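Local coordinates for protein alginate lyase (PDB 6KCW) that cleaves alginate as a calcium-containing polysaccharide lyase of family 36, by a mechanism in which one type of amino acid serves as both catalytic base and catalytic acid, at residues 170-173 / 177-180; 134-139 / 145-150; 114-119 / 195-200; 82-87 / 213-218. One frame throughout, in Å; residues are numbered along the deposited sequence.

Contact 1: residues 170-173 / 177-180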
loop_
_atom_site.group_PDB
_atom_site.type_symbol
_atom_site.label_atom_id
_atom_site.label_comp_id
_atom_site.label_asym_id
_atom_site.label_seq_id
_atom_site.Cartn_x
_atom_site.Cartn_y
_atom_site.Cartn_z
ATOM N N LYS A 170 3.640 -8.743 11.050
ATOM C CA LYS A 170 4.419 -9.798 11.684
ATOM C C LYS A 170 4.040 -11.124 11.046
ATOM O O LYS A 170 2.851 -11.446 10.947
ATOM C CB LYS A 170 4.163 -9.823 13.189
ATOM C CG LYS A 170 4.894 -10.892 13.972
ATOM C CD LYS A 170 4.213 -11.023 15.326
ATOM C CE LYS A 170 5.197 -11.342 16.434
ATOM N NZ LYS A 170 5.334 -12.800 16.658
ATOM N N SER A 171 5.044 -11.878 10.600
ATOM C CA SER A 171 4.814 -13.219 10.079
ATOM C C SER A 171 4.154 -14.117 11.122
ATOM O O SER A 171 4.362 -13.967 12.332
ATOM C CB SER A 171 6.133 -13.848 9.644
ATOM O OG SER A 171 6.859 -12.952 8.843
ATOM N N ASN A 172 3.360 -15.073 10.637
ATOM C CA ASN A 172 2.897 -16.157 11.484
ATOM C C ASN A 172 3.899 -17.301 11.361
ATOM O O ASN A 172 4.886 -17.206 10.629
ATOM C CB ASN A 172 1.466 -16.559 11.127
ATOM C CG ASN A 172 1.376 -17.403 9.844
ATOM O OD1 ASN A 172 1.402 -16.875 8.723
ATOM N ND2 ASN A 172 1.245 -18.716 10.010
ATOM N N THR A 173 3.687 -18.367 12.128
ATOM C CA THR A 173 4.494 -19.576 12.037
ATOM C C THR A 173 3.580 -20.765 11.772
ATOM O O THR A 173 2.502 -20.865 12.364
ATOM C CB THR A 173 5.274 -19.846 13.327
ATOM O OG1 THR A 173 4.348 -20.178 14.366
ATOM C CG2 THR A 173 6.057 -18.648 13.759
ATOM N N ARG A 177 -2.057 -18.906 14.214
ATOM C CA ARG A 177 -2.558 -17.543 14.041
ATOM C C ARG A 177 -1.781 -16.578 14.924
ATOM O O ARG A 177 -2.346 -15.862 15.741
ATOM C CB ARG A 177 -4.052 -17.488 14.349
ATOM C CG ARG A 177 -4.795 -16.271 13.801
ATOM C CD ARG A 177 -6.002 -15.936 14.675
ATOM N NE ARG A 177 -6.674 -14.709 14.245
ATOM C CZ ARG A 177 -7.160 -13.794 15.084
ATOM N NH1 ARG A 177 -7.037 -13.961 16.396
ATOM N NH2 ARG A 177 -7.757 -12.703 14.616
ATOM N N ASP A 178 -0.459 -16.570 14.779
ATOM C CA ASP A 178 0.404 -15.752 15.616
ATOM C C ASP A 178 1.043 -14.599 14.848
ATOM O O ASP A 178 1.915 -13.914 15.391
ATOM C CB ASP A 178 1.468 -16.629 16.291
ATOM C CG ASP A 178 2.265 -17.470 15.309
ATOM O OD1 ASP A 178 1.871 -17.570 14.121
ATOM O OD2 ASP A 178 3.289 -18.050 15.739
ATOM N N GLY A 179 0.611 -14.339 13.618
ATOM C CA GLY A 179 1.067 -13.174 12.890
ATOM C C GLY A 179 0.354 -11.918 13.353
ATOM O O GLY A 179 -0.348 -11.900 14.363
ATOM N N ARG A 180 0.532 -10.846 12.586
ATOM C CA ARG A 180 -0.093 -9.579 12.942
ATOM C C ARG A 180 -0.224 -8.705 11.706
ATOM O O ARG A 180 0.705 -8.627 10.899
ATOM C CB ARG A 180 0.725 -8.832 14.008
ATOM C CG ARG A 180 -0.066 -7.795 14.772
ATOM C CD ARG A 180 -0.691 -8.410 16.046
ATOM N NE ARG A 180 -1.178 -7.355 16.935
ATOM C CZ ARG A 180 -0.561 -6.956 18.045
ATOM N NH1 ARG A 180 0.565 -7.544 18.431
ATOM N NH2 ARG A 180 -1.085 -5.986 18.786
#

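Contact 2: residues 134-139 / 145-150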
loop_
_atom_site.group_PDB
_atom_site.type_symbol
_atom_site.label_atom_id
_atom_site.label_comp_id
_atom_site.label_asym_id
_atom_site.label_seq_id
_atom_site.Cartn_x
_atom_site.Cartn_y
_atom_site.Cartn_z
ATOM N N ILE A 134 -6.404 -6.785 2.804
ATOM C CA ILE A 134 -5.442 -7.806 3.194
ATOM C C ILE A 134 -5.790 -9.114 2.491
ATOM O O ILE A 134 -6.917 -9.610 2.599
ATOM C CB ILE A 134 -5.418 -7.996 4.719
ATOM C CG1 ILE A 134 -5.404 -6.645 5.426
ATOM C CG2 ILE A 134 -4.176 -8.736 5.144
ATOM C CD1 ILE A 134 -4.283 -5.774 4.982
ATOM N N TYR A 135 -4.834 -9.653 1.740
ATOM C CA TYR A 135 -4.875 -11.054 1.355
ATOM C C TYR A 135 -4.108 -11.813 2.426
ATOM O O TYR A 135 -3.040 -11.368 2.860
ATOM C CB TYR A 135 -4.268 -11.292 -0.036
ATOM C CG TYR A 135 -5.057 -10.687 -1.189
ATOM C CD1 TYR A 135 -4.988 -9.332 -1.457
ATOM C CD2 TYR A 135 -5.850 -11.478 -2.027
ATOM C CE1 TYR A 135 -5.693 -8.759 -2.500
ATOM C CE2 TYR A 135 -6.570 -10.910 -3.085
ATOM C CZ TYR A 135 -6.485 -9.541 -3.311
ATOM O OH TYR A 135 -7.178 -8.922 -4.345
ATOM N N HIS A 136 -4.681 -12.920 2.891
ATOM C CA HIS A 136 -4.045 -13.758 3.898
ATOM C C HIS A 136 -4.675 -15.147 3.842
ATOM O O HIS A 136 -5.582 -15.417 3.044
ATOM C CB HIS A 136 -4.176 -13.145 5.283
ATOM C CG HIS A 136 -5.591 -12.884 5.681
ATOM N ND1 HIS A 136 -6.236 -13.614 6.656
ATOM C CD2 HIS A 136 -6.490 -11.976 5.233
ATOM C CE1 HIS A 136 -7.472 -13.164 6.793
ATOM N NE2 HIS A 136 -7.652 -12.171 5.942
ATOM N N LYS A 137 -4.178 -16.030 4.712
ATOM C CA LYS A 137 -4.530 -17.439 4.629
ATOM C C LYS A 137 -6.018 -17.661 4.836
ATOM O O LYS A 137 -6.586 -18.621 4.297
ATOM C CB LYS A 137 -3.730 -18.232 5.658
ATOM C CG LYS A 137 -4.143 -19.677 5.771
ATOM C CD LYS A 137 -3.638 -20.472 4.603
ATOM C CE LYS A 137 -4.249 -21.841 4.600
ATOM N NZ LYS A 137 -5.676 -21.708 4.155
ATOM N N ASP A 138 -6.672 -16.786 5.595
ATOM C CA ASP A 138 -8.045 -17.023 6.021
ATOM C C ASP A 138 -8.999 -15.932 5.548
ATOM O O ASP A 138 -10.086 -15.787 6.119
ATOM C CB ASP A 138 -8.116 -17.164 7.544
ATOM C CG ASP A 138 -7.248 -18.296 8.067
ATOM O OD1 ASP A 138 -7.591 -19.467 7.802
ATOM O OD2 ASP A 138 -6.234 -18.012 8.749
ATOM N N GLN A 139 -8.621 -15.162 4.522
ATOM C CA GLN A 139 -9.532 -14.159 3.996
ATOM C C GLN A 139 -10.856 -14.817 3.613
ATOM O O GLN A 139 -10.871 -15.956 3.122
ATOM C CB GLN A 139 -8.918 -13.440 2.788
ATOM C CG GLN A 139 -8.653 -14.330 1.591
ATOM C CD GLN A 139 -7.775 -13.666 0.555
ATOM O OE1 GLN A 139 -6.558 -13.845 0.549
ATOM N NE2 GLN A 139 -8.390 -12.894 -0.334
ATOM N N ASP A 145 -9.444 -8.826 1.922
ATOM C CA ASP A 145 -10.164 -8.792 3.182
ATOM C C ASP A 145 -9.981 -7.408 3.795
ATOM O O ASP A 145 -8.844 -6.964 3.993
ATOM C CB ASP A 145 -9.622 -9.903 4.087
ATOM C CG ASP A 145 -10.462 -10.138 5.314
ATOM O OD1 ASP A 145 -11.412 -9.366 5.558
ATOM O OD2 ASP A 145 -10.149 -11.104 6.054
ATOM N N THR A 146 -11.087 -6.707 4.055
ATOM C CA THR A 146 -11.016 -5.427 4.749
ATOM C C THR A 146 -11.142 -5.563 6.253
ATOM O O THR A 146 -10.950 -4.564 6.959
ATOM C CB THR A 146 -12.117 -4.466 4.286
ATOM O OG1 THR A 146 -13.398 -4.992 4.671
ATOM C CG2 THR A 146 -12.051 -4.235 2.771
ATOM N N PHE A 147 -11.486 -6.756 6.744
ATOM C CA PHE A 147 -11.824 -6.996 8.145
ATOM C C PHE A 147 -12.963 -6.106 8.615
ATOM O O PHE A 147 -13.118 -5.864 9.815
ATOM C CB PHE A 147 -10.598 -6.830 9.045
ATOM C CG PHE A 147 -9.623 -7.961 8.926
ATOM C CD1 PHE A 147 -8.692 -7.992 7.893
ATOM C CD2 PHE A 147 -9.646 -9.008 9.832
ATOM C CE1 PHE A 147 -7.796 -9.044 7.769
ATOM C CE2 PHE A 147 -8.753 -10.061 9.715
ATOM C CZ PHE A 147 -7.828 -10.080 8.675
ATOM N N GLY A 148 -13.780 -5.633 7.676
ATOM C CA GLY A 148 -14.847 -4.717 8.003
ATOM C C GLY A 148 -14.417 -3.359 8.514
ATOM O O GLY A 148 -15.242 -2.654 9.095
ATOM N N LYS A 149 -13.162 -2.953 8.309
ATOM C CA LYS A 149 -12.632 -1.764 8.979
ATOM C C LYS A 149 -12.546 -0.570 8.031
ATOM O O LYS A 149 -12.322 -0.716 6.826
ATOM C CB LYS A 149 -11.249 -2.040 9.577
ATOM C CG LYS A 149 -11.166 -3.324 10.401
ATOM C CD LYS A 149 -12.118 -3.256 11.589
ATOM C CE LYS A 149 -11.774 -4.276 12.672
ATOM N NZ LYS A 149 -12.581 -4.051 13.910
ATOM N N SER A 150 -12.715 0.626 8.592
ATOM C CA SER A 150 -12.615 1.832 7.784
ATOM C C SER A 150 -12.152 3.001 8.635
ATOM O O SER A 150 -12.357 3.031 9.850
ATOM C CB SER A 150 -13.948 2.174 7.107
ATOM O OG SER A 150 -14.928 2.535 8.055
#

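Contact 3: residues 114-119 / 195-200. With PO4 (phosphate ion), chain B.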
loop_
_atom_site.group_PDB
_atom_site.type_symbol
_atom_site.label_atom_id
_atom_site.label_comp_id
_atom_site.label_asym_id
_atom_site.label_seq_id
_atom_site.Cartn_x
_atom_site.Cartn_y
_atom_site.Cartn_z
ATOM N N GLY A 114 0.525 -13.530 1.073
ATOM C CA GLY A 114 -0.518 -12.524 1.167
ATOM C C GLY A 114 0.099 -11.149 1.062
ATOM O O GLY A 114 1.302 -11.009 0.830
ATOM N N THR A 115 -0.745 -10.125 1.218
ATOM C CA THR A 115 -0.282 -8.738 1.281
ATOM C C THR A 115 -1.054 -7.954 2.332
ATOM O O THR A 115 -2.216 -8.246 2.631
ATOM C CB THR A 115 -0.426 -7.975 -0.041
ATOM O OG1 THR A 115 -1.758 -8.143 -0.546
ATOM C CG2 THR A 115 0.614 -8.422 -1.051
ATOM N N LEU A 116 -0.389 -6.927 2.870
ATOM C CA LEU A 116 -1.002 -5.907 3.708
ATOM C C LEU A 116 -0.893 -4.615 2.898
ATOM O O LEU A 116 0.185 -4.024 2.811
ATOM C CB LEU A 116 -0.291 -5.816 5.061
ATOM C CG LEU A 116 -0.956 -5.258 6.333
ATOM C CD1 LEU A 116 0.023 -5.278 7.502
ATOM C CD2 LEU A 116 -1.501 -3.842 6.117
ATOM N N ARG A 117 -1.994 -4.197 2.273
ATOM C CA ARG A 117 -2.064 -2.911 1.583
ATOM C C ARG A 117 -3.271 -2.137 2.098
ATOM O O ARG A 117 -4.025 -2.612 2.956
ATOM C CB ARG A 117 -2.143 -3.073 0.053
ATOM C CG ARG A 117 -0.920 -3.728 -0.557
ATOM C CD ARG A 117 -1.127 -4.077 -2.039
ATOM N NE ARG A 117 -2.377 -4.785 -2.271
ATOM C CZ ARG A 117 -2.903 -4.996 -3.473
ATOM N NH1 ARG A 117 -2.288 -4.567 -4.568
ATOM N NH2 ARG A 117 -4.052 -5.640 -3.583
ATOM N N MET A 118 -3.449 -0.928 1.562
ATOM C CA MET A 118 -4.521 -0.041 1.986
ATOM C C MET A 118 -5.197 0.558 0.763
ATOM O O MET A 118 -4.555 0.792 -0.268
ATOM C CB MET A 118 -4.003 1.092 2.912
ATOM C CG MET A 118 -5.114 1.936 3.560
ATOM S SD MET A 118 -4.537 3.211 4.710
ATOM C CE MET A 118 -3.722 4.345 3.564
ATOM N N MET A 119 -6.500 0.806 0.888
ATOM C CA MET A 119 -7.287 1.389 -0.186
ATOM C C MET A 119 -8.044 2.608 0.317
ATOM O O MET A 119 -8.276 2.771 1.516
ATOM C CB MET A 119 -8.306 0.401 -0.759
ATOM C CG MET A 119 -7.723 -0.815 -1.412
ATOM S SD MET A 119 -9.051 -1.753 -2.189
ATOM C CE MET A 119 -9.756 -0.612 -3.380
ATOM N N ILE A 195 -3.325 -12.623 13.015
ATOM C CA ILE A 195 -3.640 -13.083 11.668
ATOM C C ILE A 195 -2.757 -14.272 11.340
ATOM O O ILE A 195 -1.675 -14.441 11.905
ATOM C CB ILE A 195 -3.446 -11.934 10.646
ATOM C CG1 ILE A 195 -4.198 -12.204 9.347
ATOM C CG2 ILE A 195 -1.977 -11.730 10.358
ATOM C CD1 ILE A 195 -3.990 -11.125 8.288
ATOM N N ARG A 196 -3.229 -15.109 10.422
ATOM C CA ARG A 196 -2.436 -16.161 9.808
ATOM C C ARG A 196 -2.171 -15.733 8.374
ATOM O O ARG A 196 -3.118 -15.520 7.610
ATOM C CB ARG A 196 -3.178 -17.495 9.889
ATOM C CG ARG A 196 -2.542 -18.678 9.160
ATOM C CD ARG A 196 -3.109 -19.994 9.686
ATOM N NE ARG A 196 -4.560 -20.067 9.535
ATOM C CZ ARG A 196 -5.276 -21.188 9.660
ATOM N NH1 ARG A 196 -4.685 -22.352 9.942
ATOM N NH2 ARG A 196 -6.593 -21.152 9.485
ATOM N N TRP A 197 -0.893 -15.543 8.031
ATOM C CA TRP A 197 -0.514 -15.164 6.673
ATOM C C TRP A 197 -0.319 -16.373 5.775
ATOM O O TRP A 197 -0.769 -16.373 4.625
ATOM C CB TRP A 197 0.785 -14.356 6.660
ATOM C CG TRP A 197 0.701 -13.060 7.366
ATOM C CD1 TRP A 197 1.210 -12.774 8.581
ATOM C CD2 TRP A 197 0.072 -11.860 6.891
ATOM N NE1 TRP A 197 0.937 -11.471 8.908
ATOM C CE2 TRP A 197 0.241 -10.886 7.884
ATOM C CE3 TRP A 197 -0.615 -11.522 5.720
ATOM C CZ2 TRP A 197 -0.253 -9.585 7.754
ATOM C CZ3 TRP A 197 -1.107 -10.241 5.590
ATOM C CH2 TRP A 197 -0.925 -9.284 6.605
ATOM N N THR A 198 0.366 -17.392 6.287
ATOM C CA THR A 198 0.818 -18.521 5.495
ATOM C C THR A 198 0.637 -19.801 6.300
ATOM O O THR A 198 0.610 -19.781 7.538
ATOM C CB THR A 198 2.298 -18.354 5.109
ATOM O OG1 THR A 198 3.085 -18.236 6.297
ATOM C CG2 THR A 198 2.514 -17.089 4.282
ATOM N N THR A 199 0.505 -20.928 5.586
ATOM C CA THR A 199 0.709 -22.227 6.207
ATOM C C THR A 199 1.970 -22.925 5.715
ATOM O O THR A 199 2.373 -23.934 6.308
ATOM C CB THR A 199 -0.513 -23.140 6.007
ATOM O OG1 THR A 199 -0.990 -23.043 4.662
ATOM C CG2 THR A 199 -1.632 -22.744 6.975
ATOM N N ASN A 200 2.618 -22.390 4.683
ATOM C CA ASN A 200 3.908 -22.869 4.193
ATOM C C ASN A 200 5.012 -21.995 4.781
ATOM O O ASN A 200 5.126 -20.817 4.423
ATOM C CB ASN A 200 3.940 -22.820 2.668
ATOM C CG ASN A 200 5.313 -23.128 2.100
ATOM O OD1 ASN A 200 6.110 -23.842 2.698
ATOM N ND2 ASN A 200 5.597 -22.575 0.920
HETATM P P PO4 B . -7.054 -6.857 -6.166
HETATM O O1 PO4 B . -5.653 -6.320 -6.311
HETATM O O2 PO4 B . -7.424 -7.621 -7.419
HETATM O O3 PO4 B . -8.059 -5.733 -6.048
HETATM O O4 PO4 B . -7.117 -7.817 -4.968
#

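Contact 4: residues 82-87 / 213-218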
loop_
_atom_site.group_PDB
_atom_site.type_symbol
_atom_site.label_atom_id
_atom_site.label_comp_id
_atom_site.label_asym_id
_atom_site.label_seq_id
_atom_site.Cartn_x
_atom_site.Cartn_y
_atom_site.Cartn_z
ATOM N N SER A 82 -6.470 18.319 -4.335
ATOM C CA SER A 82 -7.580 19.194 -3.979
ATOM C C SER A 82 -8.863 18.797 -4.697
ATOM O O SER A 82 -9.940 18.767 -4.090
ATOM C CB SER A 82 -7.211 20.644 -4.305
ATOM O OG SER A 82 -8.094 21.545 -3.667
ATOM N N GLN A 83 -8.773 18.509 -5.992
ATOM C CA GLN A 83 -9.913 18.055 -6.780
ATOM C C GLN A 83 -9.770 16.595 -7.173
ATOM O O GLN A 83 -10.096 16.212 -8.295
ATOM C CB GLN A 83 -10.092 18.894 -8.040
ATOM C CG GLN A 83 -10.714 20.238 -7.810
ATOM C CD GLN A 83 -9.688 21.318 -7.902
ATOM O OE1 GLN A 83 -9.096 21.539 -8.964
ATOM N NE2 GLN A 83 -9.441 21.994 -6.784
ATOM N N PHE A 84 -9.254 15.773 -6.268
ATOM C CA PHE A 84 -9.148 14.354 -6.558
ATOM C C PHE A 84 -10.534 13.783 -6.842
ATOM O O PHE A 84 -11.518 14.141 -6.190
ATOM C CB PHE A 84 -8.491 13.631 -5.386
ATOM C CG PHE A 84 -8.160 12.201 -5.671
ATOM C CD1 PHE A 84 -6.946 11.863 -6.239
ATOM C CD2 PHE A 84 -9.066 11.190 -5.368
ATOM C CE1 PHE A 84 -6.635 10.547 -6.505
ATOM C CE2 PHE A 84 -8.761 9.873 -5.623
ATOM C CZ PHE A 84 -7.542 9.545 -6.196
ATOM N N ASP A 85 -10.622 12.917 -7.839
ATOM C CA ASP A 85 -11.893 12.293 -8.199
ATOM C C ASP A 85 -11.933 10.933 -7.520
ATOM O O ASP A 85 -11.285 9.981 -7.967
ATOM C CB ASP A 85 -12.052 12.185 -9.715
ATOM C CG ASP A 85 -13.384 11.556 -10.126
ATOM O OD1 ASP A 85 -14.307 11.458 -9.276
ATOM O OD2 ASP A 85 -13.504 11.155 -11.305
ATOM N N TRP A 86 -12.707 10.847 -6.437
ATOM C CA TRP A 86 -12.766 9.617 -5.653
ATOM C C TRP A 86 -13.053 8.409 -6.533
ATOM O O TRP A 86 -12.374 7.382 -6.437
ATOM C CB TRP A 86 -13.840 9.728 -4.576
ATOM C CG TRP A 86 -13.601 10.734 -3.497
ATOM C CD1 TRP A 86 -14.479 11.680 -3.066
ATOM C CD2 TRP A 86 -12.435 10.858 -2.672
ATOM N NE1 TRP A 86 -13.936 12.389 -2.035
ATOM C CE2 TRP A 86 -12.679 11.909 -1.771
ATOM C CE3 TRP A 86 -11.210 10.184 -2.607
ATOM C CZ2 TRP A 86 -11.741 12.308 -0.815
ATOM C CZ3 TRP A 86 -10.280 10.581 -1.667
ATOM C CH2 TRP A 86 -10.549 11.635 -0.781
ATOM N N SER A 87 -14.061 8.525 -7.395
ATOM C CA SER A 87 -14.539 7.434 -8.257
ATOM C C SER A 87 -14.886 6.245 -7.356
ATOM O O SER A 87 -15.545 6.447 -6.328
ATOM C CB SER A 87 -13.523 7.160 -9.350
ATOM O OG SER A 87 -13.982 6.117 -10.158
ATOM N N THR A 213 -0.220 2.626 -6.213
ATOM C CA THR A 213 -1.121 3.762 -6.413
ATOM C C THR A 213 -1.844 3.527 -7.730
ATOM O O THR A 213 -1.318 3.865 -8.794
ATOM C CB THR A 213 -0.380 5.085 -6.447
ATOM O OG1 THR A 213 0.502 5.176 -5.318
ATOM C CG2 THR A 213 -1.376 6.242 -6.406
ATOM N N PHE A 214 -3.040 2.941 -7.663
ATOM C CA PHE A 214 -3.806 2.677 -8.874
ATOM C C PHE A 214 -5.282 2.536 -8.530
ATOM O O PHE A 214 -5.654 2.244 -7.388
ATOM C CB PHE A 214 -3.285 1.437 -9.601
ATOM C CG PHE A 214 -3.512 0.136 -8.867
ATOM C CD1 PHE A 214 -2.616 -0.303 -7.898
ATOM C CD2 PHE A 214 -4.601 -0.679 -9.192
ATOM C CE1 PHE A 214 -2.810 -1.522 -7.259
ATOM C CE2 PHE A 214 -4.808 -1.888 -8.552
ATOM C CZ PHE A 214 -3.911 -2.314 -7.584
ATOM N N ARG A 215 -6.117 2.781 -9.534
ATOM C CA ARG A 215 -7.557 2.621 -9.408
ATOM C C ARG A 215 -7.955 1.178 -9.709
ATOM O O ARG A 215 -7.367 0.522 -10.574
ATOM C CB ARG A 215 -8.298 3.572 -10.349
ATOM C CG ARG A 215 -8.114 5.046 -10.046
ATOM C CD ARG A 215 -9.150 5.879 -10.786
ATOM N NE ARG A 215 -8.878 7.301 -10.676
ATOM C CZ ARG A 215 -9.391 8.106 -9.746
ATOM N NH1 ARG A 215 -10.229 7.636 -8.826
ATOM N NH2 ARG A 215 -9.069 9.386 -9.741
ATOM N N GLY A 216 -8.957 0.689 -8.991
ATOM C CA GLY A 216 -9.414 -0.673 -9.157
ATOM C C GLY A 216 -9.054 -1.558 -7.981
ATOM O O GLY A 216 -8.229 -1.180 -7.157
ATOM N N GLY A 217 -9.677 -2.728 -7.877
ATOM C CA GLY A 217 -10.729 -3.140 -8.788
ATOM C C GLY A 217 -10.235 -3.665 -10.114
ATOM O O GLY A 217 -9.061 -3.516 -10.462
ATOM N N SER A 218 -11.150 -4.264 -10.869
ATOM C CA SER A 218 -10.795 -4.922 -12.111
ATOM C C SER A 218 -11.643 -4.504 -13.304
ATOM O O SER A 218 -11.238 -4.772 -14.440
ATOM C CB SER A 218 -10.879 -6.446 -11.939
ATOM O OG SER A 218 -10.810 -7.090 -13.196
#

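Contact 1: residues 170-173 / 177-180
Lys170 pairs with Arg180 where strand 162-170 gives way to a hairpin turn and strand 179-185 sets out. Two backbone bonds join them, Lys170 N to Arg180 O at 2.9 Å and Arg180 N back to Lys170 O at 2.9 Å. Their side chains leave on the same face of the sheet, so that Lys170 CB rests 3.7 Å from Arg180 CB. The lysine chain then bends and runs alongside the turn, CD 3.7 Å from Asp178 O. Ser171 contributes backbone: Gly179 CA approaches Ser171 O at 3.4 Å as a CA-H...O contact. The close packing here suits a glycine, because a CB on residue 179 would clash with Lys170 O. Asn172 presses its CB to within 3.2 Å of Asp178 OD1, while its amide OD1 turns off to accept from Thr198 N. Thr173 is gripped twice by the carboxylate of Asp178. Its backbone N reaches Asp178 OD1 at 2.8 Å, and its OG1 donates to Asp178 OD2 at 2.7 Å, both on the syn sides and only slightly out of the carboxylate plane. With CG of Asp178 set between its own backbone N and carbonyl carbon (chi1 54°), the carboxylate leans across the turn toward the threonine, and the two bonds together should hold it against rotation. The whole is a beta hairpin joining strands 162-170 and 179-185. Arg180 carries a salt bridge onward to Asp192 in the next strand, 188-195, and strand 71-80 flanks 162-170 from the other edge.

Contact 2: residues 134-139 / 145-150
Ile134 and Asp145 form a single antiparallel beta bridge, a buried contact by which the loop after strand 128-135 folds back against the strand's end. Ile134 N donates to Asp145 O at 2.7 Å, and Asp145 N returns a bond of 2.7 Å to Ile134 O. CG of His136, set between its backbone N and carbonyl carbon (chi1 57°), turns the imidazole to Asp145. His136 NE2 donates to Asp145 OD2 at 2.7 Å, exactly in the ring plane, and meets the oxygen on its anti side. Ring and carboxylate are nearly coplanar, 20° apart. CG of Asp145 stands opposite its backbone N (chi1 -169°), which swings the group toward the imidazole. The other oxygen, Asp145 OD1, accepts Phe147 N at 2.9 Å in an Asx turn, the donor coming from above the carboxylate plane. A leucine in place of His136 would probably leave Asp145 OD2 without its donor, with the carboxylate held only through OD1 by Phe147 N. The phenyl ring lies nearly parallel to the imidazole but slid aside, their centroids 5.1 Å apart, and its edge meets Ile134, with CE1 4.0 Å from Ile134 CB. Both oxygens of this buried carboxylate have a donor, one from a side chain and one from backbone, an arrangement that should restrict its rotation and would ease the cost of burying a charge.

Contact 3: residues 114-119 / 195-200
Trp197 and Leu116 meet between the two antiparallel sheets of the beta-sandwich, a jelly roll of the concanavalin-like kind. Trp197, in the loop after strand 188-195, has by far the most surface covered here. Its CG lies on the far side from the carbonyl carbon (chi1 -63°), and the six-membered ring slides in beside strand 113-122. CH2 of Trp197 packs 3.8 Å from Leu116 CB, while its CZ3 edge lies 3.7 Å from Thr115 O. Gly114 faces the same indole with nothing but its backbone. Ile134, Ile169 and Ala181 also pack on the indole, and Leu116 extends among Ile169, Ala181 and Ile183, so strands of both sheets converge on the pair.

The next residue, Arg117, projects from the other side of the strand and faces a phosphate ion, probably from the crystallisation liquor, that Lys91 and Tyr133 also bind. Its NH1 bonds to His212, which would help to orient the guanidinium. A methionine at Arg117 would probably leave the phosphate without one of its cationic partners and His212 without its mate. The arginine's own bond to the ion is nearly straight, 170° at the hydrogen: Arg117 NH2 meets phosphate O1 at 3.2 Å, in the guanidinium plane.

Contact 4: residues 82-87 / 213-218
Arg215, at the end of strand 206-215, reaches with its guanidinium into the loop 82-87, which leads from strand 71-80 of one sheet of the jelly roll to strand 89-92 of the other. The hydrogen bonds come first, and the main ones end on a single carbonyl. NH1 of Arg215 lies 2.7 Å from Asp85 O, almost straight out from the C=O, and NH2 of Arg215 lies 2.9 Å from Asp85 O, in the carbonyl plane on a lone pair. Both nitrogens converge end-on on this one oxygen, which centres the guanidinium on that carbonyl; the bonds are bent, 140° at the hydrogen from NH1 and 132° from NH2, and the group could still pivot about the oxygen. The chain, extended from CG to NE, carries it there. A weak third bond joins Arg215 NH1 to Trp86 O at 3.2 Å. Across this contact the guanidinium bonds to backbone carbonyls; the carboxylate of Asp85 does not touch it, and its OD2 bonds to Ser224 OG.

Packing supplies the rest. Phe84 comes from the opposite direction, its ring inclined 29° to the guanidinium, and Arg215 NH2 sits over one face, 3.9 Å from Phe84 CZ. The phenyl also meets Phe80 edge to face and touches Leu49 and Ile230. While its OG bonds to Gln223 O, Ser87 turns its methylene to the arginine, with Ser87 CB 3.4 Å from Arg215 NH1.

Contacts 1, 2 and 3 gather at one end of the sandwich, with contact 3 in the middle: its centre is 9 Å from that of contact 1 and 8 Å from that of contact 2. A weak bond from Trp197 NE1 to Lys170 O ties contact 1 to contact 3, while a salt bridge of 2.6 Å from Arg196 NH2 to Asp138 OD1 ties contact 3 to contact 2. Contact 4 is centred 31 Å from contact 1 and 23 Å from contact 3, yet Arg117 NH1 packs 4.1 Å from Phe214 CE1. Lys91 bonds both the phosphate held by Arg117 and Gly216 O of contact 4. The anion's setting is consistent with a site for a negatively charged group.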